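Local coordinates for protein BPH (Thiobacillus denitrificans, PDB 5OVS) that probably cleaves peptide bonds as a bacterial proteasome homologue of the N-terminal nucleophile hydrolase family, assembling into a tetradecameric double ring, at residues 2-7 against 13-18; 52-57 against 107-112; 69-72 against 76-79; 118-123 against 128-133; 158-163 against 181-186. One frame throughout, in Å; residues are numbered along the deposited sequence.

Interaction 1: residues 2-7 against 13-18; sequences TVTIVR and AIAADT
T4 and A15 hold each other by two backbone bonds, T4 N to A15 O at 2.9 Å and A15 N to T4 O at 2.8 Å, and V6 pairs with A13 likewise. Strands 3-7 and 13-16 thus form a buried antiparallel hairpin. I14 can be followed outward from it: CB stands 3.8 Å from T4 O, CG1 comes to 3.3 Å from the same T4 O, and CD1 ends 4.1 Å from I5 CD1, the two side chains meeting at a slant. This face, shared with V3 and A16, turns to strand 111-115; T4 and V6 on the other meet helices 141-151 and 159-173. D17 CG sits between its backbone N and carbonyl carbon (chi1 89°), which brings OD1 to 3.0 Å from T2 N, met from above the carboxylate plane; D17 N returns a bond to T2 O. OD1 also pairs with K37 NZ, while OD2 takes L19 N and G178 N. With an alanine in place of this aspartate, T2 N and the K37 ammonium would probably both lose their mate. This aspartate-lysine pair beside the N-terminal threonine is consistent with a threonine-protease centre, as in proteasomes.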
# COMPACT_ATOMS: atom_id res chain seq x y z
N THR K 2 -33.60 -13.58 -1.39
CA THR K 2 -34.04 -14.04 -2.70
C THR K 2 -35.41 -13.47 -3.00
O THR K 2 -36.34 -13.58 -2.20
CB THR K 2 -34.14 -15.56 -2.77
OG1 THR K 2 -32.86 -16.12 -2.45
CG2 THR K 2 -34.55 -16.00 -4.17
N VAL K 3 -35.53 -12.85 -4.18
CA VAL K 3 -36.80 -12.39 -4.71
C VAL K 3 -37.00 -13.04 -6.08
O VAL K 3 -36.04 -13.17 -6.84
CB VAL K 3 -36.88 -10.86 -4.83
CG1 VAL K 3 -36.97 -10.21 -3.46
CG2 VAL K 3 -35.69 -10.30 -5.61
N THR K 4 -38.21 -13.45 -6.39
CA THR K 4 -38.49 -14.08 -7.67
C THR K 4 -39.73 -13.46 -8.33
O THR K 4 -40.62 -12.88 -7.67
CB THR K 4 -38.70 -15.59 -7.53
OG1 THR K 4 -39.80 -15.84 -6.64
CG2 THR K 4 -37.43 -16.28 -6.97
N ILE K 5 -39.77 -13.59 -9.64
CA ILE K 5 -40.87 -13.07 -10.40
C ILE K 5 -41.13 -13.99 -11.58
O ILE K 5 -40.20 -14.47 -12.22
CB ILE K 5 -40.58 -11.62 -10.82
CG1 ILE K 5 -41.90 -10.92 -11.17
CG2 ILE K 5 -39.55 -11.57 -11.94
CD1 ILE K 5 -41.78 -9.42 -11.18
N VAL K 6 -42.40 -14.27 -11.83
CA VAL K 6 -42.81 -15.28 -12.79
C VAL K 6 -44.08 -14.86 -13.52
O VAL K 6 -45.02 -14.28 -12.95
CB VAL K 6 -43.04 -16.64 -12.11
CG1 VAL K 6 -43.43 -17.68 -13.15
CG2 VAL K 6 -41.79 -17.07 -11.34
N ARG K 7 -44.09 -15.21 -14.80
CA ARG K 7 -45.14 -14.91 -15.73
C ARG K 7 -45.49 -16.24 -16.39
O ARG K 7 -44.67 -16.82 -17.09
CB ARG K 7 -44.55 -13.93 -16.73
CG ARG K 7 -45.52 -13.33 -17.72
CD ARG K 7 -44.81 -12.93 -19.00
NE ARG K 7 -45.80 -12.81 -20.06
CZ ARG K 7 -46.21 -11.66 -20.61
NH1 ARG K 7 -45.70 -10.50 -20.23
NH2 ARG K 7 -47.13 -11.70 -21.56
N ALA K 13 -46.80 -13.77 -10.96
CA ALA K 13 -46.51 -13.97 -9.55
C ALA K 13 -45.18 -13.39 -9.15
O ALA K 13 -44.31 -13.15 -9.99
CB ALA K 13 -46.56 -15.43 -9.18
N ILE K 14 -45.04 -13.13 -7.85
CA ILE K 14 -43.84 -12.53 -7.30
C ILE K 14 -43.66 -13.07 -5.89
O ILE K 14 -44.64 -13.22 -5.15
CB ILE K 14 -43.90 -10.98 -7.35
CG1 ILE K 14 -42.56 -10.37 -6.93
CG2 ILE K 14 -45.05 -10.43 -6.51
CD1 ILE K 14 -42.46 -8.89 -7.19
N ALA K 15 -42.42 -13.42 -5.53
CA ALA K 15 -42.16 -13.99 -4.20
C ALA K 15 -40.88 -13.47 -3.57
O ALA K 15 -40.07 -12.83 -4.22
CB ALA K 15 -42.15 -15.51 -4.27
N ALA K 16 -40.72 -13.75 -2.28
CA ALA K 16 -39.52 -13.34 -1.56
C ALA K 16 -39.39 -14.19 -0.32
O ALA K 16 -40.38 -14.65 0.23
CB ALA K 16 -39.58 -11.87 -1.18
N ASP K 17 -38.15 -14.39 0.11
CA ASP K 17 -37.92 -14.99 1.42
C ASP K 17 -38.19 -13.91 2.47
O ASP K 17 -38.55 -12.79 2.14
CB ASP K 17 -36.50 -15.58 1.51
CG ASP K 17 -35.49 -14.58 2.00
OD1 ASP K 17 -35.10 -13.67 1.24
OD2 ASP K 17 -35.10 -14.72 3.17
N THR K 18 -38.04 -14.24 3.75
CA THR K 18 -38.38 -13.29 4.81
C THR K 18 -37.29 -13.08 5.85
O THR K 18 -37.54 -12.42 6.86
CB THR K 18 -39.63 -13.79 5.52
OG1 THR K 18 -39.48 -15.18 5.79
CG2 THR K 18 -40.85 -13.57 4.64

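Interaction 2: residues 52-57 against 107-112; sequences ATFKLI and SRMDVL
S107, whose carbonyl O lies 3.8 Å from F54 CZ, is pinned through its hydroxyl, OG being bonded to both H85 ND1 and R126 NH1, and through its backbone, which is tied to A124. The loop before strand 111-115 is thereby held where the F54 ring can lean on it. S107 O and R108 O both approach the ring obliquely, R108 O standing 3.8 Å from F54 CE2. R108 adds only the root of its side chain, CB at 3.9 Å from F54 CZ; beyond that the chain bends at chi2 (-63°) and carries the guanidinium away toward a second subunit, where D103 gives NH1 only a long, weak ion pair. M109 supplies the broader surface. Its CB covers one face of the phenyl group near the rim, 4.1 Å from F54 CD2. CG lies between the backbone N and the carbonyl carbon (chi1 46°), and the extended chain beyond it runs across the same ring, so that M109 SD reaches 4.6 Å from the F54 centroid, 29° off the ring normal. The sulfur is 4.2 Å from F54 CG, a slanting approach and not a centred one. L84 and L88 of helix 74-91 back M109, while L94 and I48 pack on F54. The pairing is a Met-aromatic contact, here fastening the first turn of helix 54-64 to the loop entering strand 111-115, where helices cover one sheet of the layered alpha-beta-beta-alpha fold at a subunit boundary.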
# COMPACT_ATOMS: atom_id res chain seq x y z
N ALA K 52 -32.06 -4.03 4.47
CA ALA K 52 -33.48 -4.05 4.86
C ALA K 52 -34.07 -2.66 5.06
O ALA K 52 -35.27 -2.52 5.24
CB ALA K 52 -33.65 -4.86 6.13
N THR K 53 -33.22 -1.64 5.08
CA THR K 53 -33.68 -0.28 5.24
C THR K 53 -34.39 0.18 3.96
O THR K 53 -35.27 1.06 4.00
CB THR K 53 -32.50 0.64 5.59
OG1 THR K 53 -31.82 0.12 6.73
CG2 THR K 53 -32.96 2.06 5.90
N PHE K 54 -34.03 -0.43 2.83
CA PHE K 54 -34.50 0.06 1.53
C PHE K 54 -36.01 -0.00 1.38
O PHE K 54 -36.61 0.88 0.78
CB PHE K 54 -33.79 -0.66 0.38
CG PHE K 54 -32.39 -0.17 0.15
CD1 PHE K 54 -32.15 1.17 -0.13
CD2 PHE K 54 -31.31 -1.04 0.20
CE1 PHE K 54 -30.87 1.63 -0.33
CE2 PHE K 54 -30.02 -0.59 -0.01
CZ PHE K 54 -29.80 0.75 -0.27
N LYS K 55 -36.62 -1.04 1.95
CA LYS K 55 -38.07 -1.19 1.90
C LYS K 55 -38.78 -0.04 2.65
O LYS K 55 -39.86 0.41 2.25
CB LYS K 55 -38.52 -2.57 2.41
CG LYS K 55 -38.16 -2.89 3.85
CD LYS K 55 -39.13 -3.90 4.43
CE LYS K 55 -38.67 -4.44 5.76
NZ LYS K 55 -37.66 -5.52 5.58
N LEU K 56 -38.13 0.45 3.70
CA LEU K 56 -38.65 1.58 4.48
C LEU K 56 -38.42 2.86 3.71
O LEU K 56 -39.32 3.71 3.59
CB LEU K 56 -37.95 1.65 5.83
CG LEU K 56 -38.02 0.34 6.62
CD1 LEU K 56 -36.97 0.30 7.71
CD2 LEU K 56 -39.41 0.13 7.18
N ILE K 57 -37.21 3.00 3.16
CA ILE K 57 -36.91 4.15 2.32
C ILE K 57 -37.94 4.25 1.19
O ILE K 57 -38.55 5.30 1.00
CB ILE K 57 -35.47 4.13 1.76
CG1 ILE K 57 -34.46 4.36 2.89
CG2 ILE K 57 -35.28 5.23 0.72
CD1 ILE K 57 -33.02 4.08 2.50
N SER K 107 -27.41 2.10 -7.07
CA SER K 107 -28.44 2.37 -6.09
C SER K 107 -28.40 1.34 -4.95
O SER K 107 -29.17 1.43 -4.00
CB SER K 107 -29.82 2.43 -6.76
OG SER K 107 -29.84 3.42 -7.78
N ARG K 108 -27.49 0.37 -5.05
CA ARG K 108 -27.24 -0.65 -4.02
C ARG K 108 -28.38 -1.64 -3.79
O ARG K 108 -28.30 -2.44 -2.85
CB ARG K 108 -26.86 -0.00 -2.69
CG ARG K 108 -25.73 1.00 -2.78
CD ARG K 108 -24.44 0.37 -3.23
NE ARG K 108 -23.33 1.25 -2.86
CZ ARG K 108 -22.48 1.04 -1.85
NH1 ARG K 108 -22.56 -0.05 -1.09
NH2 ARG K 108 -21.52 1.93 -1.60
N MET K 109 -29.41 -1.62 -4.62
CA MET K 109 -30.47 -2.60 -4.51
C MET K 109 -30.85 -3.09 -5.89
O MET K 109 -30.71 -2.38 -6.88
CB MET K 109 -31.67 -2.00 -3.80
CG MET K 109 -32.04 -0.63 -4.30
SD MET K 109 -33.68 -0.12 -3.81
CE MET K 109 -33.76 1.45 -4.65
N ASP K 110 -31.29 -4.33 -5.95
CA ASP K 110 -31.87 -4.88 -7.15
C ASP K 110 -33.34 -5.08 -6.82
O ASP K 110 -33.68 -5.46 -5.70
CB ASP K 110 -31.20 -6.20 -7.48
CG ASP K 110 -29.70 -6.05 -7.72
OD1 ASP K 110 -29.30 -5.18 -8.51
OD2 ASP K 110 -28.92 -6.83 -7.15
N VAL K 111 -34.24 -4.80 -7.75
CA VAL K 111 -35.66 -5.07 -7.48
C VAL K 111 -36.37 -5.77 -8.62
O VAL K 111 -35.96 -5.69 -9.77
CB VAL K 111 -36.45 -3.79 -7.12
CG1 VAL K 111 -35.73 -3.02 -6.03
CG2 VAL K 111 -36.70 -2.93 -8.36
N LEU K 112 -37.43 -6.49 -8.26
CA LEU K 112 -38.36 -7.03 -9.23
C LEU K 112 -39.70 -6.29 -9.04
O LEU K 112 -40.09 -5.96 -7.92
CB LEU K 112 -38.51 -8.53 -9.04
CG LEU K 112 -37.18 -9.30 -9.13
CD1 LEU K 112 -37.39 -10.75 -8.74
CD2 LEU K 112 -36.61 -9.21 -10.53

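Interaction 3: residues 69-72 against 76-79; sequences PQLD and RIFC
D72 and R76 form a salt bridge four residues apart, D72 OD1 lying 2.7 Å from R76 NH1. The D72 CB leaves the backbone pointing away from the helix, but CG is placed between the backbone N and the carbonyl carbon (chi1 53°), which swings the carboxylate back. R76 comes to meet it with CG anti to its carbonyl carbon (chi1 -75°) and a chain stretched from CG to NE, laying CD 3.4 Å from D72 OD1. The NH1 donor arrives on the syn side of the carboxylate, and the bond is bent, 145° at the hydrogen, with carboxylate and guanidinium planes well out of parallel. The other oxygen, OD2, is bridged to R117 NE, so two arginines share the one acid and probably keep it ionised. Q70 extends its side chain over one guanidinium face, NE2 coming to 3.0 Å from R76 NH1; both are donors, so the modelled placing of the amide nitrogen is doubtful. On the buried side I77 CG1 packs 4.1 Å from L71 CB, and the outstretched CD1 carries on to 3.8 Å from L71 O. I113 receives both L71 and I77, seating the turn on the sheet. S73 OG is hydrogen-bonded to R76 N at the start of the helix. The motif is an i to i+4 Asp-Arg salt bridge at the beginning of helix 74-91, joining the preceding loop to the helix's first turn.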
# COMPACT_ATOMS: atom_id res chain seq x y z
N PRO K 69 -46.23 6.21 -8.91
CA PRO K 69 -45.60 6.11 -10.22
C PRO K 69 -46.19 4.97 -11.07
O PRO K 69 -46.51 3.90 -10.55
CB PRO K 69 -44.15 5.79 -9.87
CG PRO K 69 -44.24 5.04 -8.60
CD PRO K 69 -45.37 5.68 -7.85
N GLN K 70 -46.35 5.21 -12.36
CA GLN K 70 -46.75 4.15 -13.27
C GLN K 70 -45.49 3.38 -13.57
O GLN K 70 -44.53 3.95 -14.09
CB GLN K 70 -47.33 4.72 -14.55
CG GLN K 70 -48.68 5.39 -14.34
CD GLN K 70 -49.28 5.94 -15.63
OE1 GLN K 70 -50.38 6.49 -15.63
NE2 GLN K 70 -48.56 5.78 -16.73
N LEU K 71 -45.48 2.10 -13.21
CA LEU K 71 -44.29 1.24 -13.32
C LEU K 71 -44.61 0.10 -14.27
O LEU K 71 -44.45 -1.06 -13.92
CB LEU K 71 -43.92 0.69 -11.94
CG LEU K 71 -43.60 1.70 -10.84
CD1 LEU K 71 -43.54 1.04 -9.47
CD2 LEU K 71 -42.31 2.43 -11.15
N ASP K 72 -45.11 0.42 -15.47
CA ASP K 72 -45.60 -0.60 -16.40
C ASP K 72 -44.98 -0.55 -17.79
O ASP K 72 -45.49 -1.15 -18.73
CB ASP K 72 -47.13 -0.54 -16.50
CG ASP K 72 -47.66 0.86 -16.84
OD1 ASP K 72 -46.92 1.76 -17.28
OD2 ASP K 72 -48.87 1.04 -16.64
N ARG K 76 -40.66 3.94 -18.44
CA ARG K 76 -41.28 4.58 -17.27
C ARG K 76 -40.58 4.18 -15.98
O ARG K 76 -40.43 5.00 -15.08
CB ARG K 76 -42.76 4.24 -17.17
CG ARG K 76 -43.62 4.98 -18.17
CD ARG K 76 -45.05 4.48 -18.16
NE ARG K 76 -45.85 5.06 -19.25
CZ ARG K 76 -47.10 4.70 -19.54
NH1 ARG K 76 -47.72 3.76 -18.83
NH2 ARG K 76 -47.73 5.29 -20.55
N ILE K 77 -40.17 2.93 -15.90
CA ILE K 77 -39.47 2.45 -14.72
C ILE K 77 -38.09 3.09 -14.65
O ILE K 77 -37.65 3.51 -13.58
CB ILE K 77 -39.35 0.91 -14.70
CG1 ILE K 77 -40.74 0.28 -14.56
CG2 ILE K 77 -38.45 0.44 -13.55
CD1 ILE K 77 -40.80 -1.18 -14.98
N PHE K 78 -37.41 3.19 -15.78
CA PHE K 78 -36.10 3.81 -15.77
C PHE K 78 -36.15 5.25 -15.26
O PHE K 78 -35.32 5.68 -14.46
CB PHE K 78 -35.46 3.82 -17.15
CG PHE K 78 -34.23 4.64 -17.19
CD1 PHE K 78 -33.09 4.21 -16.53
CD2 PHE K 78 -34.23 5.88 -17.80
CE1 PHE K 78 -31.95 4.99 -16.50
CE2 PHE K 78 -33.10 6.66 -17.78
CZ PHE K 78 -31.95 6.22 -17.13
N CYS K 79 -37.12 5.99 -15.75
CA CYS K 79 -37.32 7.37 -15.39
C CYS K 79 -37.59 7.55 -13.90
O CYS K 79 -37.03 8.45 -13.25
CB CYS K 79 -38.50 7.88 -16.22
SG CYS K 79 -38.91 9.59 -15.95

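Interaction 4: residues 118-123 against 128-133; sequences GIFGVA and VQEFSK
The F131 ring comes obliquely against the backbone of G121, CE2 3.4 Å from G121 N, in a beta hairpin of strands 118-122 and 128-131 at the end of a five-stranded antiparallel sheet. Packing is tight over G121, where a CB would run into that ring; G121 and Q129 also exchange backbone bonds, G121 N to Q129 O at 2.9 Å. I119 crosses F131 at about a right angle, its CD1 3.6 Å from F131 CB. On the F120 face, the extended E130 side chain crosses the ring obliquely, CG 3.6 Å from F120 CE1, while Q129 O lies near the ring plane at its edge. E130 CG is anti to its backbone N (chi1 -177°), which carries the carboxylate out past the ring. I77 of helix 74-91 packs on F120 too, and a gap between that helix and the E130 methylenes would probably open if F120 were cut back to an alanine. Toward the partly exposed E130 carboxylate the fit is looser and polar. E130 N and V128 O bond N34 of a third subunit, so the outer strand edge is taken up by the assembly. One water bridges the two sides here: it accepts from I119 N and donates to F131 O and, at 2.9 Å, to E130 OE2.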
# COMPACT_ATOMS: atom_id res chain seq x y z
N GLY K 118 -46.98 -6.50 -16.90
CA GLY K 118 -45.75 -7.25 -17.18
C GLY K 118 -44.91 -7.49 -15.94
O GLY K 118 -45.23 -7.00 -14.86
N ILE K 119 -43.82 -8.23 -16.11
CA ILE K 119 -42.85 -8.41 -15.04
C ILE K 119 -41.51 -7.78 -15.42
O ILE K 119 -41.03 -7.93 -16.54
CB ILE K 119 -42.69 -9.88 -14.67
CG1 ILE K 119 -42.32 -10.74 -15.89
CG2 ILE K 119 -43.99 -10.40 -14.05
CD1 ILE K 119 -41.68 -12.06 -15.50
N PHE K 120 -40.93 -7.07 -14.47
CA PHE K 120 -39.76 -6.25 -14.74
C PHE K 120 -38.74 -6.38 -13.61
O PHE K 120 -39.04 -6.89 -12.53
CB PHE K 120 -40.17 -4.78 -14.83
CG PHE K 120 -41.24 -4.48 -15.85
CD1 PHE K 120 -40.91 -4.21 -17.17
CD2 PHE K 120 -42.57 -4.44 -15.49
CE1 PHE K 120 -41.89 -3.92 -18.10
CE2 PHE K 120 -43.55 -4.14 -16.41
CZ PHE K 120 -43.22 -3.88 -17.72
N GLY K 121 -37.54 -5.90 -13.88
CA GLY K 121 -36.52 -5.80 -12.85
C GLY K 121 -35.69 -4.57 -13.08
O GLY K 121 -35.54 -4.11 -14.20
N VAL K 122 -35.15 -4.03 -11.99
CA VAL K 122 -34.20 -2.94 -12.05
C VAL K 122 -33.02 -3.34 -11.21
O VAL K 122 -33.15 -3.48 -10.00
CB VAL K 122 -34.75 -1.63 -11.48
CG1 VAL K 122 -33.80 -0.47 -11.82
CG2 VAL K 122 -36.14 -1.36 -12.00
N ALA K 123 -31.87 -3.55 -11.85
CA ALA K 123 -30.66 -3.89 -11.12
C ALA K 123 -30.10 -2.60 -10.52
O ALA K 123 -30.57 -1.50 -10.84
CB ALA K 123 -29.66 -4.56 -12.04
N VAL K 128 -32.93 -1.49 -16.33
CA VAL K 128 -34.32 -1.91 -16.33
C VAL K 128 -34.56 -2.96 -17.40
O VAL K 128 -34.17 -2.78 -18.55
CB VAL K 128 -35.29 -0.75 -16.62
CG1 VAL K 128 -36.73 -1.23 -16.52
CG2 VAL K 128 -35.03 0.42 -15.69
N GLN K 129 -35.25 -4.03 -17.03
CA GLN K 129 -35.49 -5.15 -17.93
C GLN K 129 -36.93 -5.60 -17.83
O GLN K 129 -37.52 -5.55 -16.76
CB GLN K 129 -34.52 -6.31 -17.59
CG GLN K 129 -33.07 -5.88 -17.71
CD GLN K 129 -32.07 -7.02 -17.59
OE1 GLN K 129 -31.91 -7.63 -16.53
NE2 GLN K 129 -31.36 -7.27 -18.67
N GLU K 130 -37.52 -6.00 -18.96
CA GLU K 130 -38.79 -6.72 -18.93
C GLU K 130 -38.48 -8.17 -19.14
O GLU K 130 -37.70 -8.51 -20.04
CB GLU K 130 -39.77 -6.25 -20.01
CG GLU K 130 -41.11 -6.97 -19.92
CD GLU K 130 -42.18 -6.44 -20.85
OE1 GLU K 130 -41.88 -5.60 -21.72
OE2 GLU K 130 -43.33 -6.89 -20.71
N PHE K 131 -39.08 -9.03 -18.33
CA PHE K 131 -38.80 -10.46 -18.40
C PHE K 131 -39.91 -11.19 -19.12
O PHE K 131 -41.06 -10.79 -19.05
CB PHE K 131 -38.56 -11.02 -17.01
CG PHE K 131 -37.39 -10.40 -16.31
CD1 PHE K 131 -36.12 -10.56 -16.82
CD2 PHE K 131 -37.57 -9.63 -15.16
CE1 PHE K 131 -35.03 -9.97 -16.20
CE2 PHE K 131 -36.48 -9.05 -14.53
CZ PHE K 131 -35.21 -9.22 -15.05
N SER K 132 -39.53 -12.24 -19.83
CA SER K 132 -40.47 -12.97 -20.69
C SER K 132 -41.08 -14.17 -19.96
O SER K 132 -42.15 -14.63 -20.31
CB SER K 132 -39.79 -13.38 -22.01
OG SER K 132 -38.59 -14.15 -21.84
N LYS K 133 -40.40 -14.67 -18.93
CA LYS K 133 -40.76 -15.93 -18.29
C LYS K 133 -40.61 -15.81 -16.78
O LYS K 133 -41.60 -15.78 -16.06
CB LYS K 133 -39.86 -17.06 -18.81
CG LYS K 133 -40.02 -17.40 -20.29
CD LYS K 133 -38.83 -18.22 -20.76
CE LYS K 133 -39.06 -18.93 -22.07
NZ LYS K 133 -38.71 -18.10 -23.26
O HOH W 1 -43.45 -9.08 -18.89

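Interaction 5: residues 158-163 against 181-186; sequences DAEAVA and VQSFVM
S183 OG donates to E160 OE2 across a short 2.6 Å bond, using the anti lone pair of that oxygen, the one turned away from OE1. The other carboxylate oxygen, OE1, rests against V185, 3.6 Å from its CG1, so the acid end straddles two alternate residues on one face of the strand. E160 reaches them by being fully drawn out: CG lies anti to the backbone N (chi1 -176°) and the chain stays extended, crossing V185 at about a right angle. S183 holds its hydroxyl between the backbone N and the carbonyl carbon (chi1 64°), and CB of S183 follows at 3.6 Å from E160 OE2. The next shell is R164, one turn further along the helix, whose NH1 bonds both S183 OG and V181 O and so gives the hydroxyl a second partner. A13 of the neighbouring strand packs under A159 and E160. The helix itself is begun by D158 at the N-cap: its OD1 takes A161 N at 3.1 Å, met from above the carboxylate plane. Helix 159-163 runs nearly antiparallel to strand 182-186, their axes 8.6 Å apart at the closest, which is the outer helix layer of the Ntn-hydrolase sandwich lying on an end strand of its sheet. Placed in the first turn, near the helix N-terminus, the E160 carboxylate is likely to remain charged, with S183 OG bonded to both the acid and R164.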
# COMPACT_ATOMS: atom_id res chain seq x y z
N ASP K 158 -48.47 -23.46 -11.21
CA ASP K 158 -48.80 -22.15 -11.76
C ASP K 158 -47.63 -21.18 -11.51
O ASP K 158 -46.59 -21.58 -10.96
CB ASP K 158 -50.14 -21.63 -11.20
CG ASP K 158 -50.08 -21.26 -9.72
OD1 ASP K 158 -49.26 -21.84 -8.98
OD2 ASP K 158 -50.88 -20.37 -9.30
N ALA K 159 -47.77 -19.92 -11.92
CA ALA K 159 -46.69 -18.94 -11.74
C ALA K 159 -46.31 -18.76 -10.27
O ALA K 159 -45.13 -18.64 -9.95
CB ALA K 159 -47.08 -17.60 -12.34
N GLU K 160 -47.29 -18.75 -9.38
CA GLU K 160 -47.00 -18.57 -7.96
C GLU K 160 -46.19 -19.73 -7.38
O GLU K 160 -45.24 -19.53 -6.65
CB GLU K 160 -48.29 -18.36 -7.18
CG GLU K 160 -48.05 -18.06 -5.71
CD GLU K 160 -49.27 -17.51 -5.01
OE1 GLU K 160 -50.40 -17.83 -5.42
OE2 GLU K 160 -49.09 -16.75 -4.04
N ALA K 161 -46.57 -20.95 -7.72
CA ALA K 161 -45.86 -22.13 -7.24
C ALA K 161 -44.43 -22.15 -7.75
O ALA K 161 -43.52 -22.58 -7.04
CB ALA K 161 -46.59 -23.39 -7.67
N VAL K 162 -44.22 -21.67 -8.97
CA VAL K 162 -42.88 -21.61 -9.53
C VAL K 162 -42.04 -20.51 -8.86
O VAL K 162 -40.85 -20.72 -8.55
CB VAL K 162 -42.91 -21.43 -11.05
CG1 VAL K 162 -41.50 -21.27 -11.60
CG2 VAL K 162 -43.59 -22.63 -11.70
N ALA K 163 -42.66 -19.35 -8.64
CA ALA K 163 -41.99 -18.22 -7.97
C ALA K 163 -41.60 -18.61 -6.56
O ALA K 163 -40.48 -18.34 -6.13
CB ALA K 163 -42.91 -17.01 -7.94
N VAL K 181 -41.66 -18.30 2.85
CA VAL K 181 -41.77 -17.54 1.62
C VAL K 181 -43.07 -16.73 1.60
O VAL K 181 -44.13 -17.23 1.97
CB VAL K 181 -41.80 -18.50 0.42
CG1 VAL K 181 -41.75 -17.73 -0.89
CG2 VAL K 181 -40.65 -19.51 0.54
N GLN K 182 -42.98 -15.50 1.15
CA GLN K 182 -44.13 -14.65 0.94
C GLN K 182 -44.35 -14.55 -0.56
O GLN K 182 -43.39 -14.55 -1.32
CB GLN K 182 -43.83 -13.26 1.49
CG GLN K 182 -44.92 -12.23 1.28
CD GLN K 182 -44.43 -10.81 1.52
OE1 GLN K 182 -43.22 -10.52 1.47
NE2 GLN K 182 -45.38 -9.90 1.75
N SER K 183 -45.60 -14.46 -1.01
CA SER K 183 -45.85 -14.27 -2.42
C SER K 183 -47.17 -13.59 -2.73
O SER K 183 -48.06 -13.53 -1.90
CB SER K 183 -45.79 -15.60 -3.16
OG SER K 183 -46.82 -16.47 -2.73
N PHE K 184 -47.28 -13.07 -3.94
CA PHE K 184 -48.51 -12.49 -4.43
C PHE K 184 -48.71 -12.95 -5.85
O PHE K 184 -47.74 -13.24 -6.55
CB PHE K 184 -48.43 -10.96 -4.39
CG PHE K 184 -48.34 -10.40 -3.00
CD1 PHE K 184 -47.13 -10.35 -2.34
CD2 PHE K 184 -49.47 -9.91 -2.36
CE1 PHE K 184 -47.04 -9.83 -1.06
CE2 PHE K 184 -49.38 -9.39 -1.07
CZ PHE K 184 -48.16 -9.34 -0.42
N VAL K 185 -49.97 -13.02 -6.28
CA VAL K 185 -50.31 -13.40 -7.64
C VAL K 185 -51.38 -12.46 -8.18
O VAL K 185 -52.22 -11.95 -7.44
CB VAL K 185 -50.77 -14.88 -7.71
CG1 VAL K 185 -52.12 -15.09 -7.04
CG2 VAL K 185 -50.79 -15.39 -9.15
N MET K 186 -51.32 -12.20 -9.49
CA MET K 186 -52.29 -11.34 -10.15
C MET K 186 -52.49 -11.78 -11.59
O MET K 186 -51.70 -12.56 -12.13
CB MET K 186 -51.83 -9.89 -10.11
CG MET K 186 -50.68 -9.57 -11.05
SD MET K 186 -49.65 -8.20 -10.50
CE MET K 186 -48.70 -9.06 -9.24

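Interactions 1 and 5 share one sheet, their centres 7 Å apart: A16 O accepts from Q182 N at 2.9 Å, and T4 OG1 stands 2.6 Å from A163 O, tying the hairpin to helix 159-173. Interaction 2 reaches, through strand 111-115, the facing sheet that holds interaction 4, V111 N meeting V122 O at 2.8 Å. L112 CD1 lies 3.4 Å from V3 O, the sandwich interior between the two sheets. Interaction 3 packs on interaction 4 from the helix side, I77 CD1 3.4 Å from F120 CG. The probable catalytic end is at D17 of interaction 1, about 20 Å from interaction 3 between centres. Interactions 2, 3 and 4 reach neighbouring subunits, while no other chain touches 1 or 5.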